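Local coordinates for protein ykuJ (Bacillus subtilis, PDB 2FFG) that is of unknown function but forms a two-subunit assembly of small alpha+beta chains belonging to the DUF1797 family, at residues I7-L11 with I67-S71; R10-L14 with Q26-E30; Q46-L50 with T61-I67. All blocks are in the same frame, centred on the assembly; numbering follows the deposited sequence.

Contact 1 (I7-L11 with I67-S71); sequences IITRL and IDMVS
Ile8 (m, t) lays its CG2 methyl against the CD1 methyl of Ile67 (t, m) at 3.4 Å, the closest apolar touch between two helices that meet side by side. Segment 7-11 lies inside helix 3-21 and 67-71 is the first turn of helix 67-79; both are regular alpha-helix, with Leu11 N bonded to Ile7 O (3.1 Å) and Ser71 N to Ile67 O (3.1 Å). The short axes approach to 9.7 Å, and their N-to-C directions make 127°, so the helices run obliquely antiparallel: Ile8 CA faces Ser71 CA at 5.9 Å and Leu11 CA faces Ile67 CA at 7.1 Å. Leu11 (m, t) points at the partner helix, CB 3.9 Å from Ile67 CG1 and CD1 3.5 Å from Val70 CG1. Ser71, chi1 m, turns its OG back to Ile67 O (2.7 Å), a hydrogen bond within its own helix that lets the small side chain sit in an apolar setting: Ser71 OG lies 3.0 Å from Leu11 CD1, 3.5 Å from Ile8 CG1 and 4.0 Å from Ile7 CG2. Asn66 caps the start of helix 67-79. Leu11, Ile67 and Val70 also touch Phe48 of strand 47-54, and Ile7 and Leu11 touch Phe29 of strand 25-31. Such packing is that of a two-layer alpha+beta sandwich, both helices lying together on one face of a four-stranded antiparallel sheet.

Contact 2 (R10-L14 with Q26-E30); sequences RLQSL and QRYFE
This is a helix-on-sheet contact in which helix 3-21 lies along the outer strand 25-31, close to the subunit interface. Segment 10-14 is alpha-helix and 26-30 extended strand; their axes run nearly antiparallel, at 165° and 9.6 Å, with Leu14 CA 7.1 Å from Gln26 CA. Arg27 (p, t, m) reaches toward the helix: Arg10 CG lies over one face of its guanidinium, 3.5 Å from Arg27 NH2, while Arg27 NH1 lies 3.1 Å from Arg10 O. Its aliphatic part covers Leu14 (CG to Arg27 CD 4.0 Å). Helix 3-21 leads through a short connection into strand 25-31, which packs back antiparallel on it within the two-layer alpha+beta fold. On the buried side, Leu11 CD2 meets the edge of the Phe29 ring at CZ (3.9 Å). Arg10 CD, less buried, approaches Phe29 CE2 at 4.2 Å. The like charges Arg10 NE and Arg27 NH2 stand 3.9 Å apart, offset by salt bridges from both to Glu16 of the second subunit; Arg10 NH1 also bonds to Gly6 O.

Contact 3 (Q46-L50 with T61-I67); sequences QTFEL and TYPFDNI
Phe48, Leu50 and Phe64 form the apolar centre on the sheet face covered by the helices: Phe48 CB lies 4.4 Å from Phe64 CB, and Leu50 CB 4.1 Å from Phe64 CE1. Both rings take chi1 m, while Leu50 is t, p. Beyond the strand end, Ile67 brings its CB to 4.0 Å from Phe48 CE1, the chain having turned through Asp65 and Asn66 into helix 67-79, where Asn66 is the N-cap. The backbones belong to an antiparallel beta hairpin of strands 47-54 and 57-64, whose short axes lie 4.5 Å apart at 162°. Phe48-Phe64 and Leu50-Tyr62 are hydrogen-bonded pairs: Phe48 N to Phe64 O 2.5 Å, Phe64 N to Phe48 O 2.8 Å, Leu50 N to Tyr62 O 2.9 Å and Tyr62 N to Leu50 O 2.8 Å. Between them Glu49 and Pro63 make a non-hydrogen-bonded pair, which suits a proline lacking an amide hydrogen: Pro63 N faces away from strand 47-54, while its CA-H makes a CA-H...O contact to Phe48 O (CA to O 3.5 Å). On the opposite face Glu49 CG leans on Thr61 CB (4.1 Å), and at the exposed end Thr47 CG2 touches Asp65 CB at 3.7 Å.

Contacts 1 and 2 share Arg10 and Leu11 of helix 3-21: contact 1 sets that helix against helix 67-79, contact 2 against strand 25-31. Both are partly buried, but contact 1 is chiefly aliphatic between its segments and reaches the second subunit through Thr9 and Arg10, which do not touch 67-71, whereas contact 2 adds two neighbouring arginines that share Glu16 of the second subunit. Contact 3 is largely a surface contact held by backbone hydrogen bonds, at the other edge of the sheet, and the second subunit does not touch its segments. Its inner face nevertheless joins the common core: Ile67 is shared with contact 1, and Val70 packs on Phe64.

Contact 1 (I7-L11 with I67-S71)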
ATOM      1  N   ILE A   7      -8.467   0.993  -6.924  1.00 25.51           N
ATOM      2  CA  ILE A   7      -9.068   0.927  -5.588  1.00 23.32           C
ATOM      3  C   ILE A   7      -9.380  -0.513  -5.191  1.00 22.80           C
ATOM      4  O   ILE A   7      -9.246  -0.900  -4.032  1.00 22.74           O
ATOM      5  CB  ILE A   7     -10.397   1.712  -5.527  1.00 19.55           C
ATOM      6  CG1 ILE A   7     -10.140   3.202  -5.751  1.00 17.48           C
ATOM      7  CG2 ILE A   7     -11.108   1.435  -4.198  1.00 18.97           C
ATOM      8  CD1 ILE A   7      -9.171   3.924  -4.820  1.00 39.50           C
ATOM      9  N   ILE A   8      -9.829  -1.289  -6.165  1.00 20.16           N
ATOM     10  CA  ILE A   8     -10.177  -2.676  -5.935  1.00 22.50           C
ATOM     11  C   ILE A   8      -8.924  -3.485  -5.642  1.00 22.78           C
ATOM     12  O   ILE A   8      -8.915  -4.328  -4.756  1.00 23.63           O
ATOM     13  CB  ILE A   8     -10.894  -3.258  -7.168  1.00 23.89           C
ATOM     14  CG1 ILE A   8     -12.197  -2.485  -7.412  1.00 23.12           C
ATOM     15  CG2 ILE A   8     -11.142  -4.749  -6.967  1.00 24.22           C
ATOM     16  CD1 ILE A   8     -12.849  -2.738  -8.769  1.00 39.50           C
ATOM     17  N   THR A   9      -7.866  -3.220  -6.395  1.00 27.81           N
ATOM     18  CA  THR A   9      -6.617  -3.928  -6.190  1.00 31.20           C
ATOM     19  C   THR A   9      -6.163  -3.706  -4.752  1.00 30.10           C
ATOM     20  O   THR A   9      -5.890  -4.658  -4.013  1.00 31.04           O
ATOM     21  CB  THR A   9      -5.519  -3.425  -7.146  1.00 37.28           C
ATOM     22  OG1 THR A   9      -5.969  -3.549  -8.499  1.00 40.20           O
ATOM     23  CG2 THR A   9      -4.255  -4.259  -6.977  1.00 40.78           C
ATOM     24  N   ARG A  10      -6.116  -2.442  -4.353  1.00 23.95           N
ATOM     25  CA  ARG A  10      -5.691  -2.089  -3.011  1.00 22.96           C
ATOM     26  C   ARG A  10      -6.529  -2.757  -1.919  1.00 21.39           C
ATOM     27  O   ARG A  10      -6.013  -3.115  -0.857  1.00 19.62           O
ATOM     28  CB  ARG A  10      -5.716  -0.569  -2.854  1.00 26.82           C
ATOM     29  CG  ARG A  10      -4.634   0.149  -3.655  1.00 27.23           C
ATOM     30  CD  ARG A  10      -4.847   1.662  -3.628  1.00 29.58           C
ATOM     31  NE  ARG A  10      -3.724   2.404  -4.200  1.00 32.12           N
ATOM     32  CZ  ARG A  10      -3.420   2.447  -5.493  1.00 31.81           C
ATOM     33  NH1 ARG A  10      -4.154   1.794  -6.379  1.00 34.91           N
ATOM     34  NH2 ARG A  10      -2.373   3.148  -5.901  1.00 34.61           N
ATOM     35  N   LEU A  11      -7.823  -2.923  -2.175  1.00 21.01           N
ATOM     36  CA  LEU A  11      -8.693  -3.546  -1.195  1.00 22.93           C
ATOM     37  C   LEU A  11      -8.488  -5.052  -1.165  1.00 23.49           C
ATOM     38  O   LEU A  11      -8.711  -5.689  -0.145  1.00 24.96           O
ATOM     39  CB  LEU A  11     -10.162  -3.219  -1.484  1.00 26.55           C
ATOM     40  CG  LEU A  11     -10.556  -1.743  -1.344  1.00 27.19           C
ATOM     41  CD1 LEU A  11     -12.048  -1.579  -1.590  1.00 27.41           C
ATOM     42  CD2 LEU A  11     -10.199  -1.242   0.038  1.00 24.96           C
ATOM     43  N   ILE A  67     -16.525  -6.339  -1.536  1.00 29.54           N
ATOM     44  CA  ILE A  67     -15.437  -5.510  -2.024  1.00 29.10           C
ATOM     45  C   ILE A  67     -15.799  -4.581  -3.196  1.00 29.68           C
ATOM     46  O   ILE A  67     -15.314  -3.450  -3.271  1.00 28.36           O
ATOM     47  CB  ILE A  67     -14.248  -6.398  -2.428  1.00 33.68           C
ATOM     48  CG1 ILE A  67     -13.016  -5.534  -2.677  1.00 33.24           C
ATOM     49  CG2 ILE A  67     -14.602  -7.211  -3.673  1.00 32.23           C
ATOM     50  CD1 ILE A  67     -12.895  -4.751  -4.011  1.00 39.50           C
ATOM     51  N   ASP A  68     -16.646  -5.044  -4.105  1.00 33.53           N
ATOM     52  CA  ASP A  68     -17.021  -4.213  -5.243  1.00 35.56           C
ATOM     53  C   ASP A  68     -17.874  -3.039  -4.804  1.00 35.10           C
ATOM     54  O   ASP A  68     -17.751  -1.938  -5.340  1.00 34.52           O
ATOM     55  CB  ASP A  68     -17.782  -5.026  -6.310  1.00 37.14           C
ATOM     56  CG  ASP A  68     -16.874  -5.954  -7.101  1.00 38.43           C
ATOM     57  OD1 ASP A  68     -15.674  -5.643  -7.229  1.00 37.48           O
ATOM     58  OD2 ASP A  68     -17.360  -6.986  -7.609  1.00 41.00           O
HETATM   59  N   MSE A  69     -18.734  -3.277  -3.822  1.00 31.72           N
HETATM   60  CA  MSE A  69     -19.609  -2.237  -3.320  1.00 31.48           C
HETATM   61  C   MSE A  69     -18.924  -1.187  -2.454  1.00 28.39           C
HETATM   62  O   MSE A  69     -19.327  -0.027  -2.456  1.00 27.84           O
HETATM   63  CB  MSE A  69     -20.763  -2.882  -2.579  1.00 53.52           C
HETATM   64  CG  MSE A  69     -21.645  -3.662  -3.525  1.00 62.42           C
HETATM   65 SE   MSE A  69     -23.037  -4.611  -2.646  1.00 76.94          SE
HETATM   66  CE  MSE A  69     -24.109  -3.088  -2.103  1.00 69.49           C
ATOM     67  N   VAL A  70     -17.901  -1.580  -1.707  1.00 23.20           N
ATOM     68  CA  VAL A  70     -17.196  -0.617  -0.886  1.00 20.57           C
ATOM     69  C   VAL A  70     -16.298   0.199  -1.819  1.00 20.27           C
ATOM     70  O   VAL A  70     -16.122   1.397  -1.639  1.00 22.36           O
ATOM     71  CB  VAL A  70     -16.368  -1.317   0.214  1.00 26.10           C
ATOM     72  CG1 VAL A  70     -15.324  -2.239  -0.408  1.00 24.27           C
ATOM     73  CG2 VAL A  70     -15.721  -0.270   1.115  1.00 24.59           C
ATOM     74  N   SER A  71     -15.762  -0.455  -2.845  1.00 20.83           N
ATOM     75  CA  SER A  71     -14.912   0.208  -3.822  1.00 19.43           C
ATOM     76  C   SER A  71     -15.663   1.320  -4.546  1.00 20.39           C
ATOM     77  O   SER A  71     -15.123   2.396  -4.795  1.00 20.24           O
ATOM     78  CB  SER A  71     -14.403  -0.800  -4.848  1.00 17.23           C
ATOM     79  OG  SER A  71     -13.488  -1.725  -4.274  1.00 22.21           O
TER

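Contact 2 (R10-L14 with Q26-E30)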
ATOM      1  N   ARG A  10      -6.116  -2.442  -4.353  1.00 23.95           N
ATOM      2  CA  ARG A  10      -5.691  -2.089  -3.011  1.00 22.96           C
ATOM      3  C   ARG A  10      -6.529  -2.757  -1.919  1.00 21.39           C
ATOM      4  O   ARG A  10      -6.013  -3.115  -0.857  1.00 19.62           O
ATOM      5  CB  ARG A  10      -5.716  -0.569  -2.854  1.00 26.82           C
ATOM      6  CG  ARG A  10      -4.634   0.149  -3.655  1.00 27.23           C
ATOM      7  CD  ARG A  10      -4.847   1.662  -3.628  1.00 29.58           C
ATOM      8  NE  ARG A  10      -3.724   2.404  -4.200  1.00 32.12           N
ATOM      9  CZ  ARG A  10      -3.420   2.447  -5.493  1.00 31.81           C
ATOM     10  NH1 ARG A  10      -4.154   1.794  -6.379  1.00 34.91           N
ATOM     11  NH2 ARG A  10      -2.373   3.148  -5.901  1.00 34.61           N
ATOM     12  N   LEU A  11      -7.823  -2.923  -2.175  1.00 21.01           N
ATOM     13  CA  LEU A  11      -8.693  -3.546  -1.195  1.00 22.93           C
ATOM     14  C   LEU A  11      -8.488  -5.052  -1.165  1.00 23.49           C
ATOM     15  O   LEU A  11      -8.711  -5.689  -0.145  1.00 24.96           O
ATOM     16  CB  LEU A  11     -10.162  -3.219  -1.484  1.00 26.55           C
ATOM     17  CG  LEU A  11     -10.556  -1.743  -1.344  1.00 27.19           C
ATOM     18  CD1 LEU A  11     -12.048  -1.579  -1.590  1.00 27.41           C
ATOM     19  CD2 LEU A  11     -10.199  -1.242   0.038  1.00 24.96           C
ATOM     20  N   GLN A  12      -8.053  -5.618  -2.284  1.00 34.23           N
ATOM     21  CA  GLN A  12      -7.816  -7.052  -2.349  1.00 37.53           C
ATOM     22  C   GLN A  12      -6.562  -7.390  -1.572  1.00 38.54           C
ATOM     23  O   GLN A  12      -6.535  -8.371  -0.822  1.00 39.82           O
ATOM     24  CB  GLN A  12      -7.678  -7.508  -3.797  1.00 33.82           C
ATOM     25  CG  GLN A  12      -8.955  -7.374  -4.598  1.00 33.19           C
ATOM     26  CD  GLN A  12      -8.749  -7.728  -6.052  1.00 34.67           C
ATOM     27  OE1 GLN A  12      -7.766  -7.310  -6.675  1.00 35.50           O
ATOM     28  NE2 GLN A  12      -9.677  -8.492  -6.609  1.00 34.80           N
ATOM     29  N   SER A  13      -5.523  -6.575  -1.744  1.00 35.38           N
ATOM     30  CA  SER A  13      -4.279  -6.806  -1.026  1.00 37.08           C
ATOM     31  C   SER A  13      -4.470  -6.452   0.443  1.00 36.43           C
ATOM     32  O   SER A  13      -3.770  -6.974   1.307  1.00 37.77           O
ATOM     33  CB  SER A  13      -3.131  -5.986  -1.635  1.00 47.09           C
ATOM     34  OG  SER A  13      -3.423  -4.604  -1.648  1.00 50.10           O
ATOM     35  N   LEU A  14      -5.436  -5.579   0.719  1.00 32.17           N
ATOM     36  CA  LEU A  14      -5.734  -5.166   2.087  1.00 33.85           C
ATOM     37  C   LEU A  14      -6.317  -6.347   2.866  1.00 35.21           C
ATOM     38  O   LEU A  14      -5.937  -6.584   4.011  1.00 35.20           O
ATOM     39  CB  LEU A  14      -6.717  -3.980   2.076  1.00 37.09           C
ATOM     40  CG  LEU A  14      -7.028  -3.114   3.317  1.00 36.72           C
ATOM     41  CD1 LEU A  14      -8.186  -3.679   4.098  1.00 36.93           C
ATOM     42  CD2 LEU A  14      -5.792  -2.979   4.191  1.00 37.19           C
ATOM     43  N   GLN A  26      -6.078  -1.728   8.047  1.00 37.05           N
ATOM     44  CA  GLN A  26      -6.733  -0.576   7.451  1.00 34.76           C
ATOM     45  C   GLN A  26      -5.800   0.282   6.606  1.00 32.17           C
ATOM     46  O   GLN A  26      -4.585   0.198   6.734  1.00 31.92           O
ATOM     47  CB  GLN A  26      -7.318   0.284   8.565  1.00 40.07           C
ATOM     48  CG  GLN A  26      -6.281   0.641   9.605  1.00 45.81           C
ATOM     49  CD  GLN A  26      -6.781   1.640  10.617  1.00 50.80           C
ATOM     50  OE1 GLN A  26      -7.170   2.752  10.261  1.00 53.39           O
ATOM     51  NE2 GLN A  26      -6.769   1.256  11.892  1.00 51.86           N
ATOM     52  N   ARG A  27      -6.386   1.101   5.735  1.00 27.47           N
ATOM     53  CA  ARG A  27      -5.622   2.024   4.906  1.00 25.36           C
ATOM     54  C   ARG A  27      -6.472   3.251   4.564  1.00 24.50           C
ATOM     55  O   ARG A  27      -7.698   3.247   4.720  1.00 21.42           O
ATOM     56  CB  ARG A  27      -5.108   1.348   3.630  1.00 26.47           C
ATOM     57  CG  ARG A  27      -6.140   1.057   2.562  1.00 26.62           C
ATOM     58  CD  ARG A  27      -5.549   0.142   1.508  1.00 28.54           C
ATOM     59  NE  ARG A  27      -4.528   0.784   0.676  1.00 30.15           N
ATOM     60  CZ  ARG A  27      -3.642   0.123  -0.078  1.00 28.47           C
ATOM     61  NH1 ARG A  27      -3.637  -1.210  -0.107  1.00 23.45           N
ATOM     62  NH2 ARG A  27      -2.763   0.795  -0.816  1.00 28.79           N
ATOM     63  N   TYR A  28      -5.800   4.306   4.118  1.00 25.06           N
ATOM     64  CA  TYR A  28      -6.460   5.553   3.774  1.00 24.85           C
ATOM     65  C   TYR A  28      -6.513   5.737   2.276  1.00 24.86           C
ATOM     66  O   TYR A  28      -5.756   5.134   1.525  1.00 21.72           O
ATOM     67  CB  TYR A  28      -5.694   6.748   4.343  1.00 25.62           C
ATOM     68  CG  TYR A  28      -5.693   6.841   5.837  1.00 29.87           C
ATOM     69  CD1 TYR A  28      -6.773   7.395   6.518  1.00 28.80           C
ATOM     70  CD2 TYR A  28      -4.618   6.359   6.584  1.00 31.63           C
ATOM     71  CE1 TYR A  28      -6.790   7.470   7.913  1.00 30.10           C
ATOM     72  CE2 TYR A  28      -4.622   6.429   7.990  1.00 31.45           C
ATOM     73  CZ  TYR A  28      -5.713   6.986   8.643  1.00 32.26           C
ATOM     74  OH  TYR A  28      -5.733   7.061  10.018  1.00 32.65           O
ATOM     75  N   PHE A  29      -7.435   6.581   1.853  1.00 25.20           N
ATOM     76  CA  PHE A  29      -7.561   6.936   0.460  1.00 25.54           C
ATOM     77  C   PHE A  29      -7.606   8.435   0.555  1.00 27.37           C
ATOM     78  O   PHE A  29      -8.498   8.997   1.187  1.00 30.03           O
ATOM     79  CB  PHE A  29      -8.851   6.402  -0.156  1.00 26.06           C
ATOM     80  CG  PHE A  29      -8.820   4.935  -0.411  1.00 26.76           C
ATOM     81  CD1 PHE A  29      -9.080   4.033   0.615  1.00 27.36           C
ATOM     82  CD2 PHE A  29      -8.467   4.446  -1.662  1.00 26.02           C
ATOM     83  CE1 PHE A  29      -8.987   2.662   0.397  1.00 29.38           C
ATOM     84  CE2 PHE A  29      -8.368   3.079  -1.895  1.00 26.01           C
ATOM     85  CZ  PHE A  29      -8.627   2.184  -0.866  1.00 27.94           C
ATOM     86  N   GLU A  30      -6.615   9.085  -0.027  1.00 29.67           N
ATOM     87  CA  GLU A  30      -6.574  10.524   0.007  1.00 33.49           C
ATOM     88  C   GLU A  30      -6.562  11.110  -1.387  1.00 34.18           C
ATOM     89  O   GLU A  30      -6.204  10.446  -2.358  1.00 35.23           O
ATOM     90  CB  GLU A  30      -5.360  10.999   0.805  1.00 39.89           C
ATOM     91  CG  GLU A  30      -4.057  10.337   0.452  1.00 42.81           C
ATOM     92  CD  GLU A  30      -2.900  10.837   1.314  1.00 45.98           C
ATOM     93  OE1 GLU A  30      -2.933  10.649   2.552  1.00 43.19           O
ATOM     94  OE2 GLU A  30      -1.952  11.424   0.746  1.00 49.76           O
TER

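Contact 3 (Q46-L50 with T61-I67)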
ATOM      1  N   GLN A  46     -16.008 -11.342   6.105  1.00 63.16           N
ATOM      2  CA  GLN A  46     -15.197 -10.910   4.978  1.00 60.66           C
ATOM      3  C   GLN A  46     -15.681  -9.497   4.687  1.00 57.87           C
ATOM      4  O   GLN A  46     -15.868  -9.120   3.531  1.00 59.46           O
ATOM      5  CB  GLN A  46     -15.452 -11.824   3.775  1.00 61.65           C
ATOM      6  CG  GLN A  46     -15.441 -13.317   4.114  1.00 63.38           C
ATOM      7  CD  GLN A  46     -14.039 -13.890   4.233  1.00 65.08           C
ATOM      8  OE1 GLN A  46     -13.358 -14.089   3.228  1.00 66.87           O
ATOM      9  NE2 GLN A  46     -13.600 -14.151   5.461  1.00 63.05           N
ATOM     10  N   THR A  47     -15.862  -8.716   5.752  1.00 41.39           N
ATOM     11  CA  THR A  47     -16.380  -7.358   5.637  1.00 36.92           C
ATOM     12  C   THR A  47     -15.417  -6.184   5.752  1.00 33.87           C
ATOM     13  O   THR A  47     -14.367  -6.249   6.388  1.00 32.49           O
ATOM     14  CB  THR A  47     -17.495  -7.112   6.668  1.00 39.03           C
ATOM     15  OG1 THR A  47     -16.931  -7.098   7.986  1.00 36.86           O
ATOM     16  CG2 THR A  47     -18.560  -8.205   6.575  1.00 38.96           C
ATOM     17  N   PHE A  48     -15.820  -5.088   5.132  1.00 37.11           N
ATOM     18  CA  PHE A  48     -15.045  -3.868   5.149  1.00 35.48           C
ATOM     19  C   PHE A  48     -15.820  -2.821   5.922  1.00 34.19           C
ATOM     20  O   PHE A  48     -17.050  -2.771   5.861  1.00 34.14           O
ATOM     21  CB  PHE A  48     -14.816  -3.357   3.732  1.00 27.48           C
ATOM     22  CG  PHE A  48     -14.029  -4.295   2.869  1.00 29.26           C
ATOM     23  CD1 PHE A  48     -14.616  -5.439   2.344  1.00 28.87           C
ATOM     24  CD2 PHE A  48     -12.694  -4.042   2.589  1.00 28.91           C
ATOM     25  CE1 PHE A  48     -13.883  -6.318   1.551  1.00 29.12           C
ATOM     26  CE2 PHE A  48     -11.952  -4.914   1.799  1.00 26.42           C
ATOM     27  CZ  PHE A  48     -12.543  -6.049   1.282  1.00 26.65           C
ATOM     28  N   GLU A  49     -15.100  -2.005   6.676  1.00 27.24           N
ATOM     29  CA  GLU A  49     -15.723  -0.924   7.416  1.00 26.24           C
ATOM     30  C   GLU A  49     -15.144   0.373   6.859  1.00 24.69           C
ATOM     31  O   GLU A  49     -13.945   0.628   6.957  1.00 23.92           O
ATOM     32  CB  GLU A  49     -15.418  -1.032   8.904  1.00 37.35           C
ATOM     33  CG  GLU A  49     -16.095   0.053   9.719  1.00 41.61           C
ATOM     34  CD  GLU A  49     -15.661   0.047  11.167  1.00 43.84           C
ATOM     35  OE1 GLU A  49     -14.455   0.254  11.429  1.00 48.77           O
ATOM     36  OE2 GLU A  49     -16.524  -0.162  12.041  1.00 44.34           O
ATOM     37  N   LEU A  50     -15.998   1.173   6.242  1.00 27.28           N
ATOM     38  CA  LEU A  50     -15.560   2.433   5.673  1.00 25.67           C
ATOM     39  C   LEU A  50     -15.837   3.600   6.622  1.00 23.61           C
ATOM     40  O   LEU A  50     -16.952   3.775   7.107  1.00 21.80           O
ATOM     41  CB  LEU A  50     -16.267   2.670   4.346  1.00 26.98           C
ATOM     42  CG  LEU A  50     -15.901   3.948   3.590  1.00 28.88           C
ATOM     43  CD1 LEU A  50     -14.555   3.792   2.901  1.00 26.84           C
ATOM     44  CD2 LEU A  50     -16.978   4.242   2.565  1.00 29.96           C
ATOM     45  N   THR A  61     -19.087   5.698  10.074  1.00 26.58           N
ATOM     46  CA  THR A  61     -18.647   4.413   9.545  1.00 25.75           C
ATOM     47  C   THR A  61     -19.792   3.662   8.893  1.00 24.56           C
ATOM     48  O   THR A  61     -20.932   3.755   9.329  1.00 26.72           O
ATOM     49  CB  THR A  61     -18.083   3.525  10.635  1.00 26.67           C
ATOM     50  OG1 THR A  61     -19.131   3.175  11.543  1.00 31.38           O
ATOM     51  CG2 THR A  61     -16.981   4.238  11.380  1.00 26.24           C
ATOM     52  N   TYR A  62     -19.471   2.917   7.847  1.00 22.47           N
ATOM     53  CA  TYR A  62     -20.456   2.144   7.104  1.00 21.00           C
ATOM     54  C   TYR A  62     -19.918   0.751   6.811  1.00 20.89           C
ATOM     55  O   TYR A  62     -18.830   0.600   6.247  1.00 21.91           O
ATOM     56  CB  TYR A  62     -20.784   2.837   5.781  1.00 17.41           C
ATOM     57  CG  TYR A  62     -21.171   4.281   5.947  1.00 19.18           C
ATOM     58  CD1 TYR A  62     -20.199   5.280   6.054  1.00 18.13           C
ATOM     59  CD2 TYR A  62     -22.511   4.651   6.050  1.00 19.66           C
ATOM     60  CE1 TYR A  62     -20.557   6.617   6.260  1.00 18.77           C
ATOM     61  CE2 TYR A  62     -22.885   5.980   6.263  1.00 18.22           C
ATOM     62  CZ  TYR A  62     -21.904   6.960   6.363  1.00 21.19           C
ATOM     63  OH  TYR A  62     -22.274   8.276   6.558  1.00 24.29           O
ATOM     64  N   PRO A  63     -20.666  -0.292   7.206  1.00 21.50           N
ATOM     65  CA  PRO A  63     -20.193  -1.654   6.941  1.00 21.30           C
ATOM     66  C   PRO A  63     -20.527  -2.115   5.517  1.00 20.83           C
ATOM     67  O   PRO A  63     -21.522  -1.700   4.939  1.00 22.51           O
ATOM     68  CB  PRO A  63     -20.900  -2.471   8.013  1.00 21.05           C
ATOM     69  CG  PRO A  63     -22.222  -1.771   8.137  1.00 20.37           C
ATOM     70  CD  PRO A  63     -21.847  -0.303   8.092  1.00 19.83           C
ATOM     71  N   PHE A  64     -19.657  -2.941   4.950  1.00 21.24           N
ATOM     72  CA  PHE A  64     -19.825  -3.498   3.610  1.00 21.59           C
ATOM     73  C   PHE A  64     -19.263  -4.914   3.664  1.00 23.89           C
ATOM     74  O   PHE A  64     -18.214  -5.149   4.262  1.00 23.78           O
ATOM     75  CB  PHE A  64     -19.036  -2.711   2.553  1.00 21.29           C
ATOM     76  CG  PHE A  64     -19.570  -1.336   2.281  1.00 24.74           C
ATOM     77  CD1 PHE A  64     -19.210  -0.258   3.081  1.00 23.73           C
ATOM     78  CD2 PHE A  64     -20.443  -1.115   1.216  1.00 24.38           C
ATOM     79  CE1 PHE A  64     -19.710   1.021   2.827  1.00 24.76           C
ATOM     80  CE2 PHE A  64     -20.948   0.155   0.957  1.00 24.71           C
ATOM     81  CZ  PHE A  64     -20.578   1.225   1.766  1.00 25.94           C
ATOM     82  N   ASP A  65     -19.958  -5.858   3.044  1.00 28.94           N
ATOM     83  CA  ASP A  65     -19.493  -7.238   3.032  1.00 32.85           C
ATOM     84  C   ASP A  65     -19.041  -7.598   1.632  1.00 33.72           C
ATOM     85  O   ASP A  65     -18.612  -8.719   1.381  1.00 37.74           O
ATOM     86  CB  ASP A  65     -20.604  -8.193   3.480  1.00 47.15           C
ATOM     87  CG  ASP A  65     -21.847  -8.084   2.622  1.00 52.32           C
ATOM     88  OD1 ASP A  65     -22.503  -7.021   2.654  1.00 55.88           O
ATOM     89  OD2 ASP A  65     -22.168  -9.057   1.907  1.00 56.42           O
ATOM     90  N   ASN A  66     -19.115  -6.633   0.724  1.00 29.10           N
ATOM     91  CA  ASN A  66     -18.710  -6.871  -0.645  1.00 28.80           C
ATOM     92  C   ASN A  66     -17.691  -5.843  -1.142  1.00 29.26           C
ATOM     93  O   ASN A  66     -17.961  -4.645  -1.183  1.00 28.69           O
ATOM     94  CB  ASN A  66     -19.936  -6.867  -1.553  1.00 38.12           C
ATOM     95  CG  ASN A  66     -19.583  -7.138  -2.992  1.00 39.52           C
ATOM     96  OD1 ASN A  66     -18.794  -6.409  -3.588  1.00 40.79           O
ATOM     97  ND2 ASN A  66     -20.158  -8.192  -3.560  1.00 42.10           N
ATOM     98  N   ILE A  67     -16.525  -6.339  -1.536  1.00 29.54           N
ATOM     99  CA  ILE A  67     -15.437  -5.510  -2.024  1.00 29.10           C
ATOM    100  C   ILE A  67     -15.799  -4.581  -3.196  1.00 29.68           C
ATOM    101  O   ILE A  67     -15.314  -3.450  -3.271  1.00 28.36           O
ATOM    102  CB  ILE A  67     -14.248  -6.398  -2.428  1.00 33.68           C
ATOM    103  CG1 ILE A  67     -13.016  -5.534  -2.677  1.00 33.24           C
ATOM    104  CG2 ILE A  67     -14.602  -7.211  -3.673  1.00 32.23           C
ATOM    105  CD1 ILE A  67     -12.895  -4.751  -4.011  1.00 39.50           C
TER